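Local atomic coordinates of mandalate racemase/muconate lactonizing enzyme (Unidentified, PDB entry 4E4U), a protein that probably catalyses an enolase-superfamily reaction that begins with abstraction of a proton alpha to a substrate carboxylate, its true substrate being unassigned. Residues Ala43-Lys48 and Asp87-Gly92; Ile40-Ala43 and Ala49-Pro52; Ser180-Asp185 and Lys398-Ala403. All coordinates share one frame; numbering follows the deposited sequence. Where two conformers were deposited one is given.

Contacts 1 and 2 are neighbours in the N-terminal domain, with centres about 5 Å apart; contact 3 lies on the barrel side, its centre about 31 Å from that of contact 1 and 33 Å from that of contact 2. The first two share Ala43 and the start of helix 47-61. They also touch directly: Thr89 CG2 stands 3.8 Å from Met50 SD. Both border the second subunit, whereas contact 3 faces the third. Contact 3 comes no closer than about 13 Å to the others, nearest atom to nearest atom. The residues around the bound dimercaptobutanediol, Tyr132, Cys151, Glu154, Asn155 and Leu158, belong to none of the segments.

Contact 1 (Ala43-Lys48 and Asp87-Gly92); sequences ATFGPK and DLTMMG
Thr44 and Phe45, in the turn that leads into helix 47-61, meet Leu88 and Thr89 in the first turn of helix 88-109, a buried junction at the interface with a second subunit. Thr44 OG1 lies 3.6 Å from Thr89 OG1, but what joins the two hydroxyls is Asp87 of the second subunit, whose OD2 is hydrogen-bonded to both. Thr44 OG1 also lies 3.9 Å from Leu88 CD2, roughly at right angles to the direction of Thr89 OG1. Phe45 comes at Thr89 obliquely, with CE2 3.6 Å from Thr89 OG1. One face of its ring is covered near the rim by Thr44 CG2, 3.7 Å above the plane, a placement that follows from that methyl standing anti to the backbone N of Thr44.

A water bridges the segments, accepting from Phe45 N at 3.1 Å and donating to Thr89 OG1 at 2.9 Å. No direct hydrogen bond joins residues 43-48 to 87-92.

In the N-terminal capping domain of the enolase superfamily, a three-stranded antiparallel sheet is followed by helices, and here the loop after the third strand settles on the start of helix 88-109. Asp87 is the N-cap of that helix: its OD1 accepts from Met90 N at 3.0 Å in a nearly straight bond (171°), reached on the anti side and 34° out of the carboxylate plane, and the helix N-terminus would probably help to stabilise the negative charge. Its OD2 is turned to the neighbouring subunit and accepts from Thr44 and Thr89 there, the symmetry counterpart of the bonds made by Thr44 and Thr89 to Asp87 of the second subunit.

Contact 2 (Ile40-Ala43 and Ala49-Pro52); sequences IYSA and AMAP
Met50 alone carries the meeting of helix 47-61 with Ile40 and Ser42, where the chain leaves the third strand of the antiparallel sheet in the N-terminal capping domain and turns back as a helix across it. Ala49, one residue earlier, faces another way and packs on Pro52 of the second subunit.

Met50 then directs its side chain toward Ile40 and Ser42. CG stands beside the backbone N (chi1 -71°), and the chain bends at chi2 (-60°) and again at chi3 (-70°), which curls the sulfur and terminal methyl round instead of stretching them out. Only the methyl touches the other segment: CE lies 4.0 Å from Ile40 CG2, the two side chains passing at a slant. Nearer the backbone, Met50 CG rests on the carbonyl oxygen of Phe45. The Met50 side chain also touches Ile24 of strand 22-30 and Thr89 and Val93 of helix 88-109, making an apolar joint between sheet and helices.

After Ala51 comes Pro52, whose nitrogen has no hydrogen to give to the preceding turn; the helix kinks there. Its ring packs against Pro52 of the second subunit, so Ala49 and Pro52 face the second subunit while Met50 faces the sheet.

Ile40 is pinned by backbone hydrogen bonding to Ile24 of the adjacent strand, and its CG2 sits 3.5 Å from Gly92 O. Ser42 splits its duties: OG makes a weak hydrogen bond with Thr89 OG1, while CB lies 3.9 Å from Met50 CE.

Contact 3 (Ser180-Asp185 and Lys398-Ala403); sequences SLEVLD and KDLAPA
The carboxylate of Glu182 has Leu400 over one of its faces: both leucine methyls stand above the plane on the same side, close to OE1, with CD2 at 3.9 Å from that oxygen. The polar rim of the group is held by other partners. A water donates to Glu182 OE1 at 2.7 Å and to Lys398 O at 2.8 Å, while OE2 forms a salt bridge with Lys201 of the third subunit. The carboxylate is thereby fixed between residues 398-403, the end of the modelled chain, and the third subunit.

The aliphatic part of the contact lies nearer the helix. Leu400 CD2 presses on Glu182 CB at 3.8 Å, the two side chains crossing at about a right angle; beyond CG the glutamate is extended (chi2 180°), which lays its carboxylate alongside the leucine methyls. Val183 and Leu400 slide by one another in opposite directions, with Val183 CG2 4.0 Å from Leu400 CD2.

Helix 181-198 links the parallel, neighbouring strands 162-165 and 203-206, a beta-alpha-beta crossover of the enolase-type barrel, and the C-terminal tail lies across its first turn. Ser180 is the N-cap: its OG accepts from Val183 N at 3.1 Å (159°). A second water is hydrogen-bonded to Ser180 OG and probably donates to Asp399 O at 3.1 Å, though other acceptors compete for its protons.

In the tail itself, Asp399 OD1 accepts a weak, bent bond from Ala401 N at 3.3 Å, consistent with an Asx turn. Leu400 O also takes a weak hydrogen bond from Arg186, one turn further along the helix. Lys398 NZ is hydrogen-bonded to the backbone oxygens of Gly159 and Asp355 of the third subunit.

Contact 1 (Ala43-Lys48 and Asp87-Gly92)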
loop_
_atom_site.group_PDB
_atom_site.type_symbol
_atom_site.label_atom_id
_atom_site.label_comp_id
_atom_site.label_asym_id
_atom_site.label_seq_id
_atom_site.Cartn_x
_atom_site.Cartn_y
_atom_site.Cartn_z
ATOM N N ALA A 43 -16.619 -26.101 21.869
ATOM C CA ALA A 43 -16.005 -26.905 22.921
ATOM C C ALA A 43 -14.982 -26.135 23.744
ATOM O O ALA A 43 -14.116 -26.735 24.379
ATOM C CB ALA A 43 -15.389 -28.178 22.339
ATOM N N THR A 44 -15.072 -24.809 23.737
ATOM C CA THR A 44 -14.268 -24.011 24.658
ATOM C C THR A 44 -14.493 -24.498 26.091
ATOM O O THR A 44 -13.537 -24.644 26.869
ATOM C CB THR A 44 -14.636 -22.530 24.563
ATOM O OG1 THR A 44 -14.551 -22.108 23.199
ATOM C CG2 THR A 44 -13.696 -21.685 25.405
ATOM N N PHE A 45 -15.765 -24.747 26.414
ATOM C CA PHE A 45 -16.191 -25.251 27.718
ATOM C C PHE A 45 -16.883 -26.585 27.518
ATOM O O PHE A 45 -17.466 -26.823 26.458
ATOM C CB PHE A 45 -17.170 -24.283 28.392
ATOM C CG PHE A 45 -16.744 -22.852 28.314
ATOM C CD1 PHE A 45 -15.575 -22.430 28.935
ATOM C CD2 PHE A 45 -17.501 -21.924 27.611
ATOM C CE1 PHE A 45 -15.168 -21.101 28.854
ATOM C CE2 PHE A 45 -17.096 -20.599 27.524
ATOM C CZ PHE A 45 -15.926 -20.185 28.149
ATOM N N GLY A 46 -16.832 -27.437 28.542
ATOM C CA GLY A 46 -17.431 -28.761 28.492
ATOM C C GLY A 46 -18.947 -28.773 28.551
ATOM O O GLY A 46 -19.574 -27.749 28.815
ATOM N N PRO A 47 -19.546 -29.934 28.279
ATOM C CA PRO A 47 -21.004 -30.071 28.207
ATOM C C PRO A 47 -21.754 -29.706 29.496
ATOM O O PRO A 47 -22.913 -29.302 29.402
ATOM C CB PRO A 47 -21.199 -31.551 27.840
ATOM C CG PRO A 47 -19.881 -32.217 28.171
ATOM C CD PRO A 47 -18.856 -31.172 27.883
ATOM N N LYS A 48 -21.122 -29.829 30.663
ATOM C CA LYS A 48 -21.762 -29.425 31.919
ATOM C C LYS A 48 -21.993 -27.915 31.975
ATOM O O LYS A 48 -22.951 -27.434 32.583
ATOM C CB LYS A 48 -20.918 -29.869 33.110
ATOM C CG LYS A 48 -21.643 -29.887 34.438
ATOM C CD LYS A 48 -21.015 -30.915 35.369
ATOM C CE LYS A 48 -20.406 -32.068 34.568
ATOM N NZ LYS A 48 -20.509 -33.389 35.249
ATOM N N ASP A 87 -18.297 -13.649 20.053
ATOM C CA ASP A 87 -18.035 -14.505 21.204
ATOM C C ASP A 87 -18.201 -15.934 20.689
ATOM O O ASP A 87 -19.300 -16.345 20.311
ATOM C CB ASP A 87 -19.003 -14.200 22.358
ATOM C CG ASP A 87 -18.810 -15.142 23.548
ATOM O OD1 ASP A 87 -18.902 -16.380 23.349
ATOM O OD2 ASP A 87 -18.577 -14.651 24.681
ATOM N N LEU A 88 -17.099 -16.673 20.650
ATOM C CA LEU A 88 -17.060 -17.950 19.943
ATOM C C LEU A 88 -18.116 -18.953 20.436
ATOM O O LEU A 88 -18.782 -19.610 19.635
ATOM C CB LEU A 88 -15.660 -18.554 20.059
ATOM C CG LEU A 88 -15.397 -19.837 19.271
ATOM C CD1 LEU A 88 -15.442 -19.586 17.767
ATOM C CD2 LEU A 88 -14.059 -20.413 19.676
ATOM N N THR A 89 -18.276 -19.075 21.750
ATOM C CA THR A 89 -19.264 -20.012 22.275
ATOM C C THR A 89 -20.676 -19.540 21.958
ATOM O O THR A 89 -21.522 -20.344 21.555
ATOM C CB THR A 89 -19.084 -20.257 23.786
ATOM O OG1 THR A 89 -17.812 -20.873 24.016
ATOM C CG2 THR A 89 -20.178 -21.161 24.330
ATOM N N MET A 90 -20.927 -18.239 22.100
ATOM C CA MET A 90 -22.254 -17.700 21.793
ATOM C C MET A 90 -22.597 -17.947 20.334
ATOM O O MET A 90 -23.728 -18.293 20.008
ATOM C CB MET A 90 -22.318 -16.202 22.088
ATOM C CG MET A 90 -23.606 -15.533 21.607
ATOM S SD MET A 90 -25.111 -16.214 22.350
ATOM C CE MET A 90 -25.388 -15.011 23.649
ATOM N N MET A 91 -21.621 -17.781 19.449
ATOM C CA MET A 91 -21.883 -18.004 18.040
ATOM C C MET A 91 -22.214 -19.465 17.746
ATOM O O MET A 91 -23.092 -19.749 16.931
ATOM C CB MET A 91 -20.732 -17.493 17.190
ATOM C CG MET A 91 -20.618 -15.969 17.173
ATOM S SD MET A 91 -22.037 -15.119 16.445
ATOM C CE MET A 91 -23.042 -14.722 17.875
ATOM N N GLY A 92 -21.532 -20.399 18.409
ATOM C CA GLY A 92 -21.903 -21.802 18.288
ATOM C C GLY A 92 -23.331 -22.050 18.747
ATOM O O GLY A 92 -24.113 -22.721 18.069
HETATM O O HOH W 1 -17.911 -23.720 24.452
#

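Contact 2 (Ile40-Ala43 and Ala49-Pro52)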
loop_
_atom_site.group_PDB
_atom_site.type_symbol
_atom_site.label_atom_id
_atom_site.label_comp_id
_atom_site.label_asym_id
_atom_site.label_seq_id
_atom_site.Cartn_x
_atom_site.Cartn_y
_atom_site.Cartn_z
ATOM N N ILE A 40 -24.989 -27.563 17.757
ATOM C CA ILE A 40 -24.070 -26.537 18.212
ATOM C C ILE A 40 -22.644 -27.073 18.165
ATOM O O ILE A 40 -22.382 -28.170 18.659
ATOM C CB ILE A 40 -24.428 -26.131 19.653
ATOM C CG1 ILE A 40 -25.782 -25.419 19.661
ATOM C CG2 ILE A 40 -23.328 -25.283 20.288
ATOM C CD1 ILE A 40 -26.374 -25.189 21.029
ATOM N N TYR A 41 -21.728 -26.310 17.565
ATOM C CA TYR A 41 -20.325 -26.706 17.503
ATOM C C TYR A 41 -19.533 -25.734 18.360
ATOM O O TYR A 41 -19.274 -24.596 17.955
ATOM C CB TYR A 41 -19.807 -26.690 16.063
ATOM C CG TYR A 41 -18.470 -27.378 15.860
ATOM C CD1 TYR A 41 -18.374 -28.758 15.922
ATOM C CD2 TYR A 41 -17.316 -26.656 15.583
ATOM C CE1 TYR A 41 -17.170 -29.404 15.726
ATOM C CE2 TYR A 41 -16.099 -27.300 15.379
ATOM C CZ TYR A 41 -16.036 -28.677 15.458
ATOM O OH TYR A 41 -14.845 -29.345 15.264
ATOM N N SER A 42 -19.184 -26.169 19.567
ATOM C CA SER A 42 -18.454 -25.318 20.500
ATOM C C SER A 42 -17.925 -26.167 21.637
ATOM O O SER A 42 -18.693 -26.861 22.305
ATOM C CB SER A 42 -19.381 -24.244 21.072
ATOM O OG SER A 42 -18.646 -23.299 21.823
ATOM N N ALA A 43 -16.619 -26.101 21.869
ATOM C CA ALA A 43 -16.005 -26.905 22.921
ATOM C C ALA A 43 -14.982 -26.135 23.744
ATOM O O ALA A 43 -14.116 -26.735 24.379
ATOM C CB ALA A 43 -15.389 -28.178 22.339
ATOM N N ALA A 49 -21.110 -27.162 31.339
ATOM C CA ALA A 49 -21.291 -25.724 31.233
ATOM C C ALA A 49 -22.197 -25.373 30.055
ATOM O O ALA A 49 -22.956 -24.406 30.121
ATOM C CB ALA A 49 -19.946 -25.034 31.091
ATOM N N MET A 50 -22.124 -26.153 28.977
ATOM C CA MET A 50 -22.895 -25.834 27.778
ATOM C C MET A 50 -24.404 -25.881 28.011
ATOM O O MET A 50 -25.136 -25.072 27.455
ATOM C CB MET A 50 -22.500 -26.739 26.607
ATOM C CG MET A 50 -21.114 -26.428 26.047
ATOM S SD MET A 50 -20.946 -24.744 25.434
ATOM C CE MET A 50 -21.983 -24.808 23.978
ATOM N N ALA A 51 -24.873 -26.813 28.833
ATOM C CA ALA A 51 -26.311 -26.913 29.078
ATOM C C ALA A 51 -26.920 -25.617 29.669
ATOM O O ALA A 51 -27.875 -25.080 29.100
ATOM C CB ALA A 51 -26.649 -28.158 29.913
ATOM N N PRO A 52 -26.355 -25.078 30.772
ATOM C CA PRO A 52 -26.922 -23.809 31.247
ATOM C C PRO A 52 -26.632 -22.617 30.328
ATOM O O PRO A 52 -27.425 -21.676 30.306
ATOM C CB PRO A 52 -26.266 -23.612 32.622
ATOM C CG PRO A 52 -25.064 -24.483 32.607
ATOM C CD PRO A 52 -25.415 -25.653 31.752
#

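Contact 3 (Ser180-Asp185 and Lys398-Ala403)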
loop_
_atom_site.group_PDB
_atom_site.type_symbol
_atom_site.label_atom_id
_atom_site.label_comp_id
_atom_site.label_asym_id
_atom_site.label_seq_id
_atom_site.Cartn_x
_atom_site.Cartn_y
_atom_site.Cartn_z
ATOM N N SER A 180 10.032 -30.394 12.858
ATOM C CA SER A 180 11.349 -30.995 12.668
ATOM C C SER A 180 11.506 -31.545 11.255
ATOM O O SER A 180 10.523 -31.784 10.554
ATOM C CB SER A 180 11.538 -32.151 13.645
ATOM O OG SER A 180 10.749 -33.256 13.237
ATOM N N LEU A 181 12.750 -31.774 10.850
ATOM C CA LEU A 181 13.022 -32.406 9.560
ATOM C C LEU A 181 12.363 -33.777 9.441
ATOM O O LEU A 181 11.852 -34.126 8.381
ATOM C CB LEU A 181 14.525 -32.547 9.332
ATOM C CG LEU A 181 15.250 -31.227 9.091
ATOM C CD1 LEU A 181 16.745 -31.447 9.243
ATOM C CD2 LEU A 181 14.917 -30.662 7.715
ATOM N N GLU A 182 12.381 -34.565 10.511
ATOM C CA GLU A 182 11.753 -35.880 10.447
ATOM C C GLU A 182 10.246 -35.778 10.210
ATOM O O GLU A 182 9.670 -36.583 9.470
ATOM C CB GLU A 182 12.063 -36.690 11.699
ATOM C CG GLU A 182 13.491 -37.187 11.706
ATOM C CD GLU A 182 13.825 -37.997 12.932
ATOM O OE1 GLU A 182 13.446 -37.576 14.049
ATOM O OE2 GLU A 182 14.471 -39.050 12.772
ATOM N N VAL A 183 9.601 -34.784 10.813
ATOM C CA VAL A 183 8.174 -34.600 10.583
ATOM C C VAL A 183 7.924 -34.072 9.168
ATOM O O VAL A 183 7.014 -34.543 8.486
ATOM C CB VAL A 183 7.527 -33.719 11.665
ATOM C CG1 VAL A 183 6.098 -33.346 11.291
ATOM C CG2 VAL A 183 7.558 -34.445 13.006
ATOM N N LEU A 184 8.747 -33.128 8.707
ATOM C CA LEU A 184 8.629 -32.648 7.331
ATOM C C LEU A 184 8.785 -33.808 6.347
ATOM O O LEU A 184 8.023 -33.920 5.387
ATOM C CB LEU A 184 9.657 -31.555 7.032
ATOM C CG LEU A 184 9.485 -30.227 7.779
ATOM C CD1 LEU A 184 10.713 -29.343 7.609
ATOM C CD2 LEU A 184 8.241 -29.495 7.282
ATOM N N ASP A 185 9.765 -34.675 6.595
ATOM C CA ASP A 185 9.974 -35.847 5.751
ATOM C C ASP A 185 8.737 -36.744 5.734
ATOM O O ASP A 185 8.344 -37.261 4.688
ATOM C CB ASP A 185 11.155 -36.682 6.260
ATOM C CG ASP A 185 12.509 -36.061 5.958
ATOM O OD1 ASP A 185 12.590 -35.107 5.157
ATOM O OD2 ASP A 185 13.510 -36.558 6.517
ATOM N N LYS A 398 12.475 -33.942 18.994
ATOM C CA LYS A 398 12.792 -35.355 18.822
ATOM C C LYS A 398 11.552 -36.254 18.814
ATOM O O LYS A 398 11.649 -37.450 18.539
ATOM C CB LYS A 398 13.799 -35.813 19.886
ATOM C CG LYS A 398 15.144 -35.092 19.793
ATOM C CD LYS A 398 16.206 -35.678 20.719
ATOM C CE LYS A 398 17.505 -34.895 20.583
ATOM N NZ LYS A 398 18.693 -35.481 21.253
ATOM N N ASP A 399 10.385 -35.675 19.090
ATOM C CA ASP A 399 9.149 -36.454 19.180
ATOM C C ASP A 399 8.518 -36.717 17.810
ATOM O O ASP A 399 8.473 -35.828 16.955
ATOM C CB ASP A 399 8.147 -35.747 20.096
ATOM C CG ASP A 399 6.949 -36.615 20.438
ATOM O OD1 ASP A 399 7.042 -37.854 20.291
ATOM O OD2 ASP A 399 5.915 -36.057 20.862
ATOM N N LEU A 400 8.025 -37.936 17.609
ATOM C CA LEU A 400 7.409 -38.316 16.339
ATOM C C LEU A 400 5.947 -38.749 16.496
ATOM O O LEU A 400 5.417 -39.478 15.661
ATOM C CB LEU A 400 8.227 -39.415 15.648
ATOM C CG LEU A 400 9.616 -38.987 15.165
ATOM C CD1 LEU A 400 10.319 -40.098 14.391
ATOM C CD2 LEU A 400 9.511 -37.741 14.313
ATOM N N ALA A 401 5.297 -38.277 17.557
ATOM C CA ALA A 401 3.893 -38.595 17.817
ATOM C C ALA A 401 2.983 -38.046 16.721
ATOM O O ALA A 401 3.292 -37.026 16.107
ATOM C CB ALA A 401 3.473 -38.042 19.178
ATOM N N PRO A 402 1.855 -38.728 16.464
ATOM C CA PRO A 402 0.896 -38.250 15.462
ATOM C C PRO A 402 0.023 -37.097 15.970
ATOM O O PRO A 402 -0.058 -36.863 17.177
ATOM C CB PRO A 402 0.032 -39.487 15.185
ATOM C CG PRO A 402 0.115 -40.290 16.438
ATOM C CD PRO A 402 1.501 -40.063 16.981
ATOM N N ALA A 403 -0.616 -36.387 15.042
ATOM C CA ALA A 403 -1.569 -35.336 15.381
ATOM C C ALA A 403 -2.750 -35.900 16.164
ATOM O O ALA A 403 -3.289 -35.243 17.052
ATOM C CB ALA A 403 -2.058 -34.627 14.114
HETATM O O HOH W 2 11.005 -35.131 15.268
HETATM O O HOH W 3 13.458 -38.456 16.633
#